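Local coordinates for protein NADH kinase POS5, mitochondrial (Saccharomyces cerevisiae, PDB 3AFO) that phosphorylates NADH, and NAD+ with half the preference, using ATP in yeast mitochondria, and is a key source of the cell's NADPH, at residues L301-G305 / I306-D310; Q309-D312 / V313-I317. All coordinates share one frame; numbering follows the deposited sequence.

Contacts 1 and 2 follow one another along a single run of chain, sharing Q309 and D310, and illustrate how two kinds of turn serve one strand. Contact 1 is a hairpin held mainly by backbone bonds, with a tight turn that meets the bound NADH. Contact 2 lies at the other end of strand 306-311, where an aspartate side chain and a water join the backbone in holding the turn. Both are partly buried, but the centre of contact 1 is about 13 Å from the chain's centre, that of contact 2 about 23 Å; contact 1 nevertheless exposes I306 and P307. L301 packs against both L311 and I317, so one buried apolar cluster runs from the hairpin to the second turn.

Contact 1: residues L301-G305 / I306-D310; sequences LSVDG and IPQQD. With NAI (1,4-dihydronicotinamide adenine dinucleotide), chain C.
V303 and I306 face each other at the end of a two-stranded antiparallel hairpin, linked by two backbone hydrogen bonds: I306 N to V303 O at 3.0 Å, and V303 N to I306 O at 3.1 Å. Farther along, Q308 N reaches L301 O at 2.7 Å, and L301 N gives a nearly straight bond to Q309 O at 2.9 Å. Both Q308 and Q309 thus sit against L301, a classic beta bulge that turns the Q308 side chain toward L301 and V303. S302 CA adds a CA-H...O contact to I306 O at 3.4 Å.

The reversal is a type I' turn from V303 to I306. At phi 90°, a side chain on G305 would crowd the carbonyl before it, and C5D of the NADH. The ligand's O3D comes within 3.4 Å of D304 C, so the turn is part of the pocket wall.

In the apolar contact, with CG anti to the carbonyl carbon (chi1 -61°) and the chain bent at the next bond, Q308 folds its CG back against V303 CG2, 3.8 Å away, while its CB is 4.2 Å from L301 CD2. Cutting Q308 back to an alanine would keep CB near L301 CD2 but would probably open a gap over V303 CG2.

Within this chain strand 306-311 is an outermost strand of a six-stranded antiparallel sheet, with strand 201-205 on the other flank of strand 299-303. The D304 carboxylate takes backbone N-H groups of M199, N200 and D201, I306 packs on H129 of helix 124-132, and P307 meets P210 of the second subunit.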
loop_
_atom_site.group_PDB
_atom_site.type_symbol
_atom_site.label_atom_id
_atom_site.label_comp_id
_atom_site.label_asym_id
_atom_site.label_seq_id
_atom_site.Cartn_x
_atom_site.Cartn_y
_atom_site.Cartn_z
ATOM N N LEU A 301 15.057 -6.984 -19.908
ATOM C CA LEU A 301 14.059 -8.032 -19.804
ATOM C C LEU A 301 14.635 -9.214 -19.028
ATOM O O LEU A 301 15.708 -9.749 -19.387
ATOM C CB LEU A 301 13.613 -8.482 -21.205
ATOM C CG LEU A 301 12.727 -9.733 -21.276
ATOM C CD1 LEU A 301 11.336 -9.510 -20.667
ATOM C CD2 LEU A 301 12.608 -10.228 -22.723
ATOM N N SER A 302 13.925 -9.632 -17.982
ATOM C CA SER A 302 14.290 -10.835 -17.254
ATOM C C SER A 302 13.141 -11.824 -17.175
ATOM O O SER A 302 11.970 -11.437 -17.127
ATOM C CB SER A 302 14.785 -10.492 -15.844
ATOM O OG SER A 302 15.821 -9.524 -15.902
ATOM N N VAL A 303 13.489 -13.108 -17.165
ATOM C CA VAL A 303 12.509 -14.182 -17.109
ATOM C C VAL A 303 12.977 -15.100 -15.983
ATOM O O VAL A 303 14.102 -15.628 -16.025
ATOM C CB VAL A 303 12.436 -14.976 -18.439
ATOM C CG1 VAL A 303 11.537 -16.202 -18.281
ATOM C CG2 VAL A 303 11.959 -14.104 -19.601
ATOM N N ASP A 304 12.134 -15.268 -14.967
ATOM C CA ASP A 304 12.519 -15.961 -13.716
ATOM C C ASP A 304 13.852 -15.461 -13.140
ATOM O O ASP A 304 14.625 -16.235 -12.579
ATOM C CB ASP A 304 12.524 -17.481 -13.915
ATOM C CG ASP A 304 11.140 -18.029 -14.165
ATOM O OD1 ASP A 304 10.171 -17.313 -13.832
ATOM O OD2 ASP A 304 11.000 -19.160 -14.689
ATOM N N GLY A 305 14.104 -14.160 -13.268
ATOM C CA GLY A 305 15.304 -13.557 -12.687
ATOM C C GLY A 305 16.528 -13.545 -13.591
ATOM O O GLY A 305 17.474 -12.795 -13.339
ATOM N N ILE A 306 16.489 -14.344 -14.654
ATOM C CA ILE A 306 17.592 -14.455 -15.615
ATOM C C ILE A 306 17.522 -13.350 -16.665
ATOM O O ILE A 306 16.572 -13.301 -17.439
ATOM C CB ILE A 306 17.611 -15.865 -16.287
ATOM C CG1 ILE A 306 17.802 -16.954 -15.222
ATOM C CG2 ILE A 306 18.727 -15.974 -17.349
ATOM C CD1 ILE A 306 19.114 -16.812 -14.410
ATOM N N PRO A 307 18.525 -12.444 -16.679
ATOM C CA PRO A 307 18.554 -11.373 -17.680
ATOM C C PRO A 307 18.600 -11.986 -19.065
ATOM O O PRO A 307 19.395 -12.896 -19.302
ATOM C CB PRO A 307 19.863 -10.643 -17.376
ATOM C CG PRO A 307 20.117 -10.938 -15.915
ATOM C CD PRO A 307 19.667 -12.348 -15.748
ATOM N N GLN A 308 17.726 -11.525 -19.952
ATOM C CA GLN A 308 17.659 -12.062 -21.302
ATOM C C GLN A 308 18.426 -11.154 -22.230
ATOM O O GLN A 308 19.334 -11.587 -22.937
ATOM C CB GLN A 308 16.205 -12.177 -21.779
ATOM C CG GLN A 308 15.349 -13.109 -20.928
ATOM C CD GLN A 308 15.931 -14.511 -20.834
ATOM O OE1 GLN A 308 16.342 -14.955 -19.768
ATOM N NE2 GLN A 308 15.984 -15.199 -21.949
ATOM N N GLN A 309 18.075 -9.877 -22.167
ATOM C CA GLN A 309 18.430 -8.893 -23.170
ATOM C C GLN A 309 18.111 -7.508 -22.678
ATOM O O GLN A 309 17.161 -7.297 -21.914
ATOM C CB GLN A 309 17.555 -9.096 -24.391
ATOM C CG GLN A 309 18.190 -9.851 -25.514
ATOM C CD GLN A 309 17.377 -9.712 -26.767
ATOM O OE1 GLN A 309 16.977 -10.702 -27.372
ATOM N NE2 GLN A 309 17.101 -8.468 -27.156
ATOM N N ASP A 310 18.896 -6.553 -23.138
ATOM C CA ASP A 310 18.487 -5.178 -23.064
ATOM C C ASP A 310 17.604 -4.936 -24.266
ATOM O O ASP A 310 17.855 -5.472 -25.352
ATOM C CB ASP A 310 19.707 -4.276 -23.020
ATOM C CG ASP A 310 20.553 -4.551 -21.800
ATOM O OD1 ASP A 310 20.091 -5.352 -20.956
ATOM O OD2 ASP A 310 21.658 -3.990 -21.676
HETATM P PA NAI C . 17.549 -14.419 -6.283
HETATM O O1A NAI C . 18.247 -15.270 -5.263
HETATM O O2A NAI C . 18.336 -13.063 -6.699
HETATM O O5B NAI C . 16.168 -13.892 -5.772
HETATM C C5B NAI C . 15.370 -14.787 -5.162
HETATM C C4B NAI C . 14.942 -14.240 -3.848
HETATM O O4B NAI C . 13.502 -14.316 -4.027
HETATM C C3B NAI C . 15.362 -15.395 -2.945
HETATM O O3B NAI C . 15.284 -14.981 -1.580
HETATM C C2B NAI C . 14.280 -16.425 -3.275
HETATM O O2B NAI C . 14.066 -17.333 -2.203
HETATM C C1B NAI C . 13.040 -15.544 -3.417
HETATM N N9A NAI C . 12.032 -16.170 -4.320
HETATM C C8A NAI C . 12.197 -16.536 -5.596
HETATM N N7A NAI C . 11.050 -17.066 -6.051
HETATM C C5A NAI C . 10.149 -17.012 -5.069
HETATM C C6A NAI C . 8.811 -17.391 -4.941
HETATM N N6A NAI C . 8.118 -17.947 -5.955
HETATM N N1A NAI C . 8.207 -17.187 -3.754
HETATM C C2A NAI C . 8.840 -16.644 -2.725
HETATM N N3A NAI C . 10.109 -16.272 -2.816
HETATM C C4A NAI C . 10.784 -16.448 -3.966
HETATM O O3 NAI C . 17.305 -15.195 -7.730
HETATM P PN NAI C . 16.576 -16.622 -7.847
HETATM O O1N NAI C . 16.589 -17.317 -6.518
HETATM O O2N NAI C . 17.129 -17.211 -9.084
HETATM O O5D NAI C . 15.001 -16.286 -8.125
HETATM C C5D NAI C . 14.621 -15.458 -9.212
HETATM C C4D NAI C . 13.492 -14.538 -8.775
HETATM O O4D NAI C . 14.105 -13.443 -8.056
HETATM C C3D NAI C . 12.815 -13.823 -9.934
HETATM O O3D NAI C . 11.820 -14.659 -10.540
HETATM C C2D NAI C . 12.178 -12.615 -9.209
HETATM O O2D NAI C . 10.810 -12.908 -8.888
HETATM C C1D NAI C . 13.012 -12.529 -7.897
HETATM N N1N NAI C . 13.515 -11.152 -7.775
HETATM C C2N NAI C . 13.049 -10.398 -6.703
HETATM C C3N NAI C . 13.453 -9.085 -6.527
HETATM C C7N NAI C . 12.908 -8.307 -5.301
HETATM O O7N NAI C . 13.248 -7.153 -5.053
HETATM N N7N NAI C . 12.066 -8.981 -4.543
HETATM C C4N NAI C . 14.345 -8.517 -7.445
HETATM C C5N NAI C . 14.825 -9.264 -8.542
HETATM C C6N NAI C . 14.412 -10.585 -8.724
#

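Contact 2: residues Q309-D312 / V313-I317; sequences QDLD and VGDEI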
loop_
_atom_site.group_PDB
_atom_site.type_symbol
_atom_site.label_atom_id
_atom_site.label_comp_id
_atom_site.label_asym_id
_atom_site.label_seq_id
_atom_site.Cartn_x
_atom_site.Cartn_y
_atom_site.Cartn_z
ATOM N N GLN A 309 18.075 -9.877 -22.167
ATOM C CA GLN A 309 18.430 -8.893 -23.170
ATOM C C GLN A 309 18.111 -7.508 -22.678
ATOM O O GLN A 309 17.161 -7.297 -21.914
ATOM C CB GLN A 309 17.555 -9.096 -24.391
ATOM C CG GLN A 309 18.190 -9.851 -25.514
ATOM C CD GLN A 309 17.377 -9.712 -26.767
ATOM O OE1 GLN A 309 16.977 -10.702 -27.372
ATOM N NE2 GLN A 309 17.101 -8.468 -27.156
ATOM N N ASP A 310 18.896 -6.553 -23.138
ATOM C CA ASP A 310 18.487 -5.178 -23.064
ATOM C C ASP A 310 17.604 -4.936 -24.266
ATOM O O ASP A 310 17.855 -5.472 -25.352
ATOM C CB ASP A 310 19.707 -4.276 -23.020
ATOM C CG ASP A 310 20.553 -4.551 -21.800
ATOM O OD1 ASP A 310 20.091 -5.352 -20.956
ATOM O OD2 ASP A 310 21.658 -3.990 -21.676
ATOM N N LEU A 311 16.526 -4.193 -24.043
ATOM C CA LEU A 311 15.558 -3.898 -25.084
ATOM C C LEU A 311 15.625 -2.430 -25.453
ATOM O O LEU A 311 16.047 -1.587 -24.649
ATOM C CB LEU A 311 14.134 -4.273 -24.651
ATOM C CG LEU A 311 13.803 -5.718 -24.265
ATOM C CD1 LEU A 311 12.282 -5.887 -24.115
ATOM C CD2 LEU A 311 14.372 -6.732 -25.256
ATOM N N ASP A 312 15.205 -2.146 -26.681
ATOM C CA ASP A 312 15.201 -0.804 -27.243
ATOM C C ASP A 312 13.768 -0.311 -27.416
ATOM O O ASP A 312 12.829 -1.104 -27.476
ATOM C CB ASP A 312 15.916 -0.802 -28.609
ATOM C CG ASP A 312 17.245 -1.556 -28.577
ATOM O OD1 ASP A 312 18.030 -1.350 -27.626
ATOM O OD2 ASP A 312 17.501 -2.364 -29.491
ATOM N N VAL A 313 13.615 1.005 -27.493
ATOM C CA VAL A 313 12.345 1.624 -27.858
ATOM C C VAL A 313 11.828 0.980 -29.144
ATOM O O VAL A 313 12.562 0.885 -30.135
ATOM C CB VAL A 313 12.519 3.156 -28.040
ATOM C CG1 VAL A 313 11.299 3.782 -28.711
ATOM C CG2 VAL A 313 12.801 3.822 -26.700
ATOM N N GLY A 314 10.578 0.518 -29.109
ATOM C CA GLY A 314 9.953 -0.144 -30.243
ATOM C C GLY A 314 9.853 -1.656 -30.135
ATOM O O GLY A 314 9.026 -2.263 -30.816
ATOM N N ASP A 315 10.697 -2.269 -29.301
ATOM C CA ASP A 315 10.593 -3.697 -29.008
ATOM C C ASP A 315 9.252 -3.951 -28.299
ATOM O O ASP A 315 8.710 -3.050 -27.656
ATOM C CB ASP A 315 11.746 -4.160 -28.099
ATOM C CG ASP A 315 13.126 -4.137 -28.791
ATOM O OD1 ASP A 315 13.219 -3.866 -30.006
ATOM O OD2 ASP A 315 14.135 -4.380 -28.095
ATOM N N GLU A 316 8.713 -5.158 -28.437
ATOM C CA GLU A 316 7.515 -5.563 -27.689
ATOM C C GLU A 316 7.697 -6.945 -27.124
ATOM O O GLU A 316 8.360 -7.798 -27.746
ATOM C CB GLU A 316 6.277 -5.640 -28.578
ATOM C CG GLU A 316 5.933 -4.430 -29.398
ATOM C CD GLU A 316 4.855 -4.764 -30.412
ATOM O OE1 GLU A 316 4.814 -5.923 -30.871
ATOM O OE2 GLU A 316 4.047 -3.882 -30.756
ATOM N N ILE A 317 7.084 -7.184 -25.967
ATOM C CA ILE A 317 6.878 -8.543 -25.490
ATOM C C ILE A 317 5.394 -8.891 -25.500
ATOM O O ILE A 317 4.554 -8.037 -25.226
ATOM C CB ILE A 317 7.508 -8.813 -24.080
ATOM C CG1 ILE A 317 6.979 -7.831 -23.015
ATOM C CG2 ILE A 317 9.046 -8.754 -24.158
ATOM C CD1 ILE A 317 7.345 -8.235 -21.563
HETATM O O HOH W 1 15.688 -3.556 -30.908
#
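A type II beta turn from D312 to D315, closed from two directions, carries the chain from strand 306-311 of one antiparallel sheet to strand 316-321 of another. D315 N donates to D312 O at 3.0 Å, the bond characteristic of such a turn, while the D315 side chain reaches back to accept D312 N at OD2, 2.9 Å away. This second bond is nearly straight at the hydrogen (172°), yet the donor stands above the carboxylate plane. It also brings the carboxylate against L311, whose CB lies 3.4 Å from D315 OD2. With CG anti to the carbonyl carbon (chi1 -69°), D315 sets its carboxylate beside its backbone N and over the start of the turn. At phi 104°, a CB on G314 would press against the preceding carbonyl.

The two carboxylates lie near each other, D312 OD2 4.2 Å from D315 OD2, and probably repel. One water bridges them, donating to D312 OD2 and to D315 OD1, each at 2.6 Å. K187 salt-bridges D315 OD2 and is likely to offset the charge, while the backbone N of K188 binds D315 OD1 and that of S297 binds D312 OD1.

Beneath, L311 CD1 packs on I317 CG2 at 4.3 Å. At this crossing between sheets, both side chains lie between L185 of strand 174-186 and L204 of strand 201-205, consistent with the C-terminal domain's beta sandwich.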